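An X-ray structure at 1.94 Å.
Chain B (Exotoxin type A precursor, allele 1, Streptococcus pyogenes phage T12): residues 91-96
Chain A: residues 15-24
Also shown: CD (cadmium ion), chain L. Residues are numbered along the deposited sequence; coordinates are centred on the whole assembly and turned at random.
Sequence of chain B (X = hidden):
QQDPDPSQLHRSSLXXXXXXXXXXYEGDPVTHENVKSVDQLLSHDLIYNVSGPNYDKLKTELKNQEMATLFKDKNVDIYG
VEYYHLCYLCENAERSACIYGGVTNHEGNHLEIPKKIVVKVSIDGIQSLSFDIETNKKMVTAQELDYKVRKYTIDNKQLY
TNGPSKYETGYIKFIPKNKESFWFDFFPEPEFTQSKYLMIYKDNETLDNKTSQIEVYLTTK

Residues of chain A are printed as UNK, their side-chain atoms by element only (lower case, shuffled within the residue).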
# COMPACT_ATOMS: atom_id res chain seq x y z
N GLU B 91 10.37 4.32 1.73
CA GLU B 91 9.29 5.24 2.12
C GLU B 91 9.41 6.59 1.37
O GLU B 91 8.41 7.30 1.19
CB GLU B 91 9.42 5.49 3.62
CG GLU B 91 10.79 6.11 3.96
CD GLU B 91 11.01 5.95 5.45
OE1 GLU B 91 10.55 4.91 5.91
OE2 GLU B 91 11.64 6.77 6.10
N ASN B 92 10.63 7.00 0.99
CA ASN B 92 10.78 8.32 0.36
C ASN B 92 10.79 8.32 -1.13
O ASN B 92 11.09 9.35 -1.76
CB ASN B 92 12.06 8.94 0.89
CG ASN B 92 11.97 9.08 2.34
OD1 ASN B 92 10.96 9.57 2.80
ND2 ASN B 92 12.95 8.62 3.10
N ALA B 93 10.51 7.17 -1.73
CA ALA B 93 10.63 7.13 -3.17
C ALA B 93 9.29 7.09 -3.75
O ALA B 93 8.52 6.20 -3.40
CB ALA B 93 11.47 5.89 -3.62
N GLU B 94 8.97 8.09 -4.57
CA GLU B 94 7.69 8.15 -5.30
C GLU B 94 7.77 7.71 -6.77
O GLU B 94 6.77 7.60 -7.41
CB GLU B 94 7.13 9.59 -5.29
CG GLU B 94 6.94 10.12 -3.87
CD GLU B 94 5.73 11.01 -3.78
OE1 GLU B 94 4.64 10.44 -3.79
OE2 GLU B 94 5.85 12.27 -3.74
N ARG B 95 8.98 7.51 -7.30
CA ARG B 95 9.12 7.10 -8.68
C ARG B 95 9.99 5.86 -8.72
O ARG B 95 11.14 5.93 -9.18
CB ARG B 95 9.74 8.21 -9.59
CG ARG B 95 8.89 9.55 -9.56
CD ARG B 95 9.57 10.73 -10.29
NE ARG B 95 9.47 10.51 -11.74
CZ ARG B 95 10.44 10.12 -12.53
NH1 ARG B 95 11.67 9.87 -12.09
NH2 ARG B 95 10.15 9.82 -13.79
N SER B 96 9.43 4.72 -8.22
CA SER B 96 10.19 3.46 -8.20
C SER B 96 9.79 2.52 -9.33
O SER B 96 8.73 2.64 -9.95
CB SER B 96 10.00 2.73 -6.84
OG SER B 96 10.29 3.57 -5.72
N UNK A 15 12.80 22.00 0.38
CA UNK A 15 12.22 20.77 -0.17
C UNK A 15 13.20 19.61 -0.49
O UNK A 15 14.19 19.73 -1.20
c UNK A 15 11.39 21.10 -1.46
c UNK A 15 10.43 22.27 -1.19
c UNK A 15 10.60 19.85 -1.92
N UNK A 16 12.84 18.44 0.02
CA UNK A 16 13.58 17.22 -0.28
C UNK A 16 12.83 16.57 -1.48
O UNK A 16 11.61 16.39 -1.49
n UNK A 16 13.00 13.17 3.75
c UNK A 16 14.62 14.07 1.86
c UNK A 16 14.19 14.17 3.36
c UNK A 16 13.62 16.31 0.99
c UNK A 16 13.78 14.83 0.76
N UNK A 17 13.57 16.28 -2.54
CA UNK A 17 12.98 15.65 -3.70
C UNK A 17 12.06 16.55 -4.54
O UNK A 17 10.93 16.13 -4.91
c UNK A 17 12.20 14.34 -3.32
c UNK A 17 13.14 13.18 -2.84
o UNK A 17 14.26 12.96 -3.36
n UNK A 17 12.66 12.42 -1.87
N UNK A 18 12.51 17.77 -4.79
CA UNK A 18 11.71 18.69 -5.56
C UNK A 18 11.50 18.16 -6.96
O UNK A 18 10.55 18.58 -7.61
c UNK A 18 12.37 20.09 -5.60
c UNK A 18 10.22 21.43 -5.56
c UNK A 18 12.40 22.56 -5.99
c UNK A 18 11.59 21.24 -6.22
N UNK A 19 12.37 17.28 -7.44
CA UNK A 19 12.22 16.72 -8.75
C UNK A 19 10.78 16.12 -8.94
O UNK A 19 10.29 16.10 -10.07
c UNK A 19 12.99 14.32 -8.21
o UNK A 19 14.28 15.35 -6.48
n UNK A 19 13.85 13.14 -6.29
c UNK A 19 13.76 14.31 -6.92
c UNK A 19 13.28 15.61 -9.02
N UNK A 20 10.15 15.65 -7.84
CA UNK A 20 8.79 15.06 -7.88
C UNK A 20 7.68 16.09 -8.20
O UNK A 20 6.61 15.68 -8.60
n UNK A 20 9.53 12.50 -5.24
c UNK A 20 8.45 14.26 -6.58
c UNK A 20 9.35 13.01 -6.45
o UNK A 20 9.88 12.55 -7.44
N UNK A 21 7.97 17.40 -8.03
CA UNK A 21 7.04 18.47 -8.47
C UNK A 21 7.42 18.65 -9.97
O UNK A 21 6.57 18.70 -10.83
c UNK A 21 7.26 19.76 -7.71
c UNK A 21 6.36 20.93 -8.28
c UNK A 21 5.50 19.15 -5.89
c UNK A 21 6.98 19.55 -6.23
N UNK A 22 8.72 18.70 -10.26
CA UNK A 22 9.21 18.80 -11.64
C UNK A 22 8.55 17.77 -12.62
O UNK A 22 8.13 18.12 -13.73
c UNK A 22 11.37 19.47 -14.12
c UNK A 22 12.15 17.99 -15.87
c UNK A 22 11.78 19.28 -15.41
o UNK A 22 12.60 17.83 -17.19
c UNK A 22 10.77 18.60 -11.73
c UNK A 22 11.30 18.39 -13.18
c UNK A 22 11.68 17.12 -13.64
c UNK A 22 12.10 16.91 -15.00
N UNK A 23 8.51 16.48 -12.26
CA UNK A 23 7.95 15.52 -13.21
C UNK A 23 6.42 15.66 -13.43
O UNK A 23 5.94 15.25 -14.48
c UNK A 23 12.50 12.99 -13.44
c UNK A 23 12.03 13.29 -12.10
c UNK A 23 10.71 13.65 -11.91
c UNK A 23 11.59 13.08 -14.55
c UNK A 23 9.80 13.74 -13.02
c UNK A 23 8.35 14.07 -12.79
c UNK A 23 10.25 13.46 -14.31
N UNK A 24 5.71 16.26 -12.48
CA UNK A 24 4.27 16.48 -12.56
C UNK A 24 3.98 17.58 -13.63
O UNK A 24 3.07 17.48 -14.43
c UNK A 24 3.16 16.96 -8.72
c UNK A 24 3.71 16.99 -11.22
c UNK A 24 2.95 14.80 -10.19
c UNK A 24 3.72 16.14 -9.92
CD CD L . 11.64 5.26 8.17
O HOH W 1 9.92 12.36 -1.01
O HOH W 2 11.12 10.33 -4.23
O HOH W 3 8.24 13.62 -2.75
O HOH W 4 9.45 6.85 8.78
O HOH W 5 14.11 6.18 8.95
O HOH W 6 13.67 3.99 7.60

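Position 15 carries three side-chain carbons, one bearing the other two, and lies out of reach of the chain B stretch. A fork at CB without oxygen or nitrogen identifies valine, V15(A). At position 16 four carbons run in a row to a terminal nitrogen, which comes near N92(B) but stays 4.2 Å from OD1 of N92(B), too far for a hydrogen bond. Only lysine has such an unbranched amine chain, so this is K16(A).

Position 17 has two side-chain carbons, the second carrying one oxygen and one nitrogen. Its CA-to-CB bond points toward the chain B stretch, and the amide nitrogen of position 17 lies 3.4 Å from the backbone O of N92(B). This short amide is asparagine, N17(A). The angle between ND2 of N17(A) and O of N92(B) is poor, and no direct hydrogen bond forms. Water 1 bridges the two instead, accepting from ND2 of N17(A) at 2.9 Å and donating weakly to O of N92(B) at 3.3 Å. The backbone of N17(A) is in a left-handed conformation, with phi/psi of 71/45.

Position 18 has four carbons forked at the second, the pattern of leucine; L18(A) is buried and does not touch the other stretch. Position 19 extends the amide by one carbon: three carbons, the third bearing oxygen and nitrogen, make it glutamine. The CA-to-CB bond of Q19(A) points sideways, and the amide turns back on its own chain, where NE2 of Q19(A) donates to OD1 of N17(A) at 3.0 Å.

At position 20 the short amide recurs, two carbons with oxygen and nitrogen on the second. The amide oxygen of position 20 lies 3.4 Å from the CD atom of R95(B), and its amide nitrogen lies 3.8 Å from CB of E94(B). This is again asparagine, N20(A). Its ND2 donates to two waters, water 2 at 2.9 Å and water 3 at 3.0 Å.

Position 21 holds four carbons forked at the first, with one arm two carbons long, hence isoleucine; I21(A) makes no contact with residues 91-96 of chain B. Position 22 shows one carbon, then a six-carbon ring bearing an oxygen, which defines tyrosine, and Y22(A) is likewise out of reach of that stretch. Position 23 has the same ring without the oxygen, lying over a face of the R95(B) guanidinium. It is phenylalanine, F23(A), whose CD2 approaches NE of R95(B) to 3.4 Å. Position 24, four carbons forked at the second, is leucine; L24(A) is buried and out of reach of the stretch.

The contact thus works without a single direct hydrogen bond between the stretches. R95(B) lays its guanidinium flat on F23(A), the planes only 7° apart, and CZ of R95(B) sits 3.4 Å from the centroid of the F23(A) ring, a cation-pi arrangement over the ring face. Beside this stack, waters carry the polar traffic: water 2 donates to O of N92(B) at 2.7 Å and accepts from N of E94(B) at 3.1 Å, while water 3 donates to OE2 of E94(B) at 2.9 Å, tying both to the amide of N20(A).

Chain A 15-24: VKNLQNIYFL
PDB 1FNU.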